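Local coordinates for protein oligopeptide ABC transporter OppAIV (Borrelia burgdorferi B31, PDB 4GL8) that probably binds oligopeptides as the solute-binding component of an ABC transporter that would carry them across the membrane, at residues Lys298-Val303 / Pro370-Lys375. Numbering follows the deposited sequence.
Sequences KPLDNV and PLLKVK
Leu372 reaches across to the loop 298-303 with both of its methyl branches. Its CB already points toward that loop, and CG, anti to the carbonyl carbon (chi1 -56°), forks there. CD1 meets Leu300 tip to tip, 3.9 Å from Leu300 CD2. On the other branch, Leu372 CD2 lies 3.9 Å from Lys298 O. Beside this leucine pair the two proline rings touch, Pro299 CD standing 3.6 Å from Pro370 CG. The peptide bond before Pro299 is cis, and a type I turn follows at once, closed by Asn302 N bonding to Pro299 O at 3.0 Å. Lys298, just before the turn, reaches back to Asp301 within it, where its NZ forms a salt bridge to the syn lone pair of OD2 that ties the ends of the two side chains together. Ile422 of the neighbouring parallel strand touches both leucines, and Leu309 of helix 303-311 also packs on Leu300. The contact is thus purely van der Waals packing: a type I turn that begins at a cis-proline and leads into the Asn302 N-cap of helix 303-311, set against Pro370 and Leu372 of the segment 370-375, which runs into strand 372-377 in a lobe of the family 5 solute-binding protein fold.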
ATOM      1  N   LYS A 298     -22.729   9.731  12.805  1.00 23.95           N
ATOM      2  CA  LYS A 298     -22.912  11.109  13.227  1.00 23.46           C
ATOM      3  C   LYS A 298     -22.028  11.462  14.413  1.00 23.09           C
ATOM      4  O   LYS A 298     -21.844  10.631  15.296  1.00 23.70           O
ATOM      5  CB  LYS A 298     -24.378  11.364  13.540  1.00 24.36           C
ATOM      6  CG  LYS A 298     -25.234  11.222  12.295  1.00 24.52           C
ATOM      7  CD  LYS A 298     -26.664  11.610  12.546  1.00 25.37           C
ATOM      8  CE  LYS A 298     -27.470  11.637  11.257  1.00 25.53           C
ATOM      9  NZ  LYS A 298     -27.198  12.859  10.449  1.00 24.77           N
ATOM     10  N   PRO A 299     -21.494  12.708  14.467  1.00 22.63           N
ATOM     11  CA  PRO A 299     -21.679  13.842  13.575  1.00 22.14           C
ATOM     12  C   PRO A 299     -20.563  14.008  12.514  1.00 21.06           C
ATOM     13  O   PRO A 299     -20.292  15.134  12.073  1.00 20.48           O
ATOM     14  CB  PRO A 299     -21.642  15.015  14.550  1.00 22.77           C
ATOM     15  CG  PRO A 299     -20.577  14.611  15.529  1.00 22.74           C
ATOM     16  CD  PRO A 299     -20.699  13.107  15.647  1.00 22.89           C
ATOM     17  N   LEU A 300     -19.970  12.901  12.071  1.00 20.03           N
ATOM     18  CA  LEU A 300     -18.896  12.962  11.094  1.00 19.11           C
ATOM     19  C   LEU A 300     -19.420  13.285   9.684  1.00 18.95           C
ATOM     20  O   LEU A 300     -18.646  13.632   8.794  1.00 18.39           O
ATOM     21  CB  LEU A 300     -18.054  11.682  11.125  1.00 18.69           C
ATOM     22  CG  LEU A 300     -17.463  11.315  12.494  1.00 18.78           C
ATOM     23  CD1 LEU A 300     -16.745   9.975  12.462  1.00 18.33           C
ATOM     24  CD2 LEU A 300     -16.485  12.399  12.927  1.00 18.60           C
ATOM     25  N   ASP A 301     -20.744  13.242   9.518  1.00 19.23           N
ATOM     26  CA  ASP A 301     -21.403  13.699   8.309  1.00 19.33           C
ATOM     27  C   ASP A 301     -21.467  15.228   8.212  1.00 19.35           C
ATOM     28  O   ASP A 301     -21.953  15.759   7.219  1.00 19.47           O
ATOM     29  CB  ASP A 301     -22.831  13.084   8.183  1.00 20.14           C
ATOM     30  CG  ASP A 301     -23.707  13.327   9.406  1.00 20.71           C
ATOM     31  OD1 ASP A 301     -23.240  13.832  10.428  1.00 20.80           O
ATOM     32  OD2 ASP A 301     -24.903  12.980   9.363  1.00 22.03           O
ATOM     33  N   ASN A 302     -20.991  15.923   9.247  1.00 19.05           N
ATOM     34  CA  ASN A 302     -21.034  17.378   9.320  1.00 19.32           C
ATOM     35  C   ASN A 302     -19.678  17.960   8.929  1.00 19.07           C
ATOM     36  O   ASN A 302     -18.715  17.818   9.685  1.00 18.71           O
ATOM     37  CB  ASN A 302     -21.402  17.812  10.748  1.00 19.55           C
ATOM     38  CG  ASN A 302     -21.726  19.281  10.856  1.00 19.90           C
ATOM     39  OD1 ASN A 302     -21.193  20.129  10.134  1.00 19.85           O
ATOM     40  ND2 ASN A 302     -22.598  19.589  11.765  1.00 20.45           N
ATOM     41  N   VAL A 303     -19.621  18.632   7.776  1.00 19.43           N
ATOM     42  CA  VAL A 303     -18.333  19.126   7.222  1.00 19.70           C
ATOM     43  C   VAL A 303     -17.568  19.974   8.240  1.00 20.23           C
ATOM     44  O   VAL A 303     -16.374  19.798   8.406  1.00 19.47           O
ATOM     45  CB  VAL A 303     -18.506  19.816   5.847  1.00 20.27           C
ATOM     46  CG1 VAL A 303     -19.326  21.104   5.940  1.00 21.24           C
ATOM     47  CG2 VAL A 303     -17.171  20.111   5.194  1.00 20.52           C
ATOM     48  N   PRO A 370     -20.730  13.534  20.866  1.00 23.35           N
ATOM     49  CA  PRO A 370     -20.791  12.156  21.364  1.00 24.18           C
ATOM     50  C   PRO A 370     -19.419  11.520  21.572  1.00 24.49           C
ATOM     51  O   PRO A 370     -18.404  11.995  21.046  1.00 25.02           O
ATOM     52  CB  PRO A 370     -21.558  11.403  20.266  1.00 24.23           C
ATOM     53  CG  PRO A 370     -21.441  12.261  19.047  1.00 23.50           C
ATOM     54  CD  PRO A 370     -21.286  13.674  19.508  1.00 23.06           C
ATOM     55  N   LEU A 371     -19.402  10.427  22.311  1.00 24.99           N
ATOM     56  CA  LEU A 371     -18.192   9.677  22.530  1.00 24.95           C
ATOM     57  C   LEU A 371     -17.894   8.792  21.320  1.00 24.36           C
ATOM     58  O   LEU A 371     -18.437   7.724  21.194  1.00 26.13           O
ATOM     59  CB  LEU A 371     -18.357   8.842  23.813  1.00 26.19           C
ATOM     60  CG  LEU A 371     -17.137   8.013  24.247  1.00 26.77           C
ATOM     61  CD1 LEU A 371     -15.972   8.920  24.622  1.00 26.70           C
ATOM     62  CD2 LEU A 371     -17.501   7.086  25.391  1.00 28.17           C
ATOM     63  N   LEU A 372     -17.019   9.231  20.433  1.00 24.45           N
ATOM     64  CA  LEU A 372     -16.583   8.396  19.293  1.00 24.04           C
ATOM     65  C   LEU A 372     -15.347   7.500  19.613  1.00 23.61           C
ATOM     66  O   LEU A 372     -14.478   7.887  20.408  1.00 21.25           O
ATOM     67  CB  LEU A 372     -16.227   9.292  18.112  1.00 23.63           C
ATOM     68  CG  LEU A 372     -17.320  10.245  17.631  1.00 24.76           C
ATOM     69  CD1 LEU A 372     -16.749  11.178  16.572  1.00 24.61           C
ATOM     70  CD2 LEU A 372     -18.530   9.482  17.098  1.00 25.44           C
ATOM     71  N   LYS A 373     -15.272   6.329  18.961  1.00 23.74           N
ATOM     72  CA  LYS A 373     -14.156   5.402  19.153  1.00 23.91           C
ATOM     73  C   LYS A 373     -13.158   5.607  18.041  1.00 23.35           C
ATOM     74  O   LYS A 373     -13.538   5.651  16.863  1.00 23.35           O
ATOM     75  CB  LYS A 373     -14.611   3.927  19.171  1.00 25.68           C
ATOM     76  N   VAL A 374     -11.883   5.726  18.410  1.00 21.64           N
ATOM     77  CA  VAL A 374     -10.835   5.823  17.434  1.00 21.66           C
ATOM     78  C   VAL A 374     -10.091   4.501  17.368  1.00 21.19           C
ATOM     79  O   VAL A 374      -9.459   4.099  18.345  1.00 22.41           O
ATOM     80  CB  VAL A 374      -9.830   6.961  17.739  1.00 21.87           C
ATOM     81  CG1 VAL A 374      -8.676   6.908  16.745  1.00 21.99           C
ATOM     82  CG2 VAL A 374     -10.515   8.309  17.661  1.00 22.07           C
ATOM     83  N   LYS A 375     -10.182   3.832  16.225  1.00 20.42           N
ATOM     84  CA  LYS A 375      -9.518   2.538  16.025  1.00 20.36           C
ATOM     85  C   LYS A 375      -8.142   2.724  15.416  1.00 19.93           C
ATOM     86  O   LYS A 375      -7.904   3.649  14.625  1.00 20.32           O
ATOM     87  CB  LYS A 375     -10.350   1.611  15.134  1.00 20.09           C
ATOM     88  CG  LYS A 375     -11.505   0.910  15.852  1.00 21.13           C
ATOM     89  CD  LYS A 375     -12.240  -0.063  14.936  1.00 21.36           C
ATOM     90  CE  LYS A 375     -13.396  -0.750  15.632  1.00 22.15           C
ATOM     91  NZ  LYS A 375     -13.991  -1.837  14.813  1.00 22.89           N
TER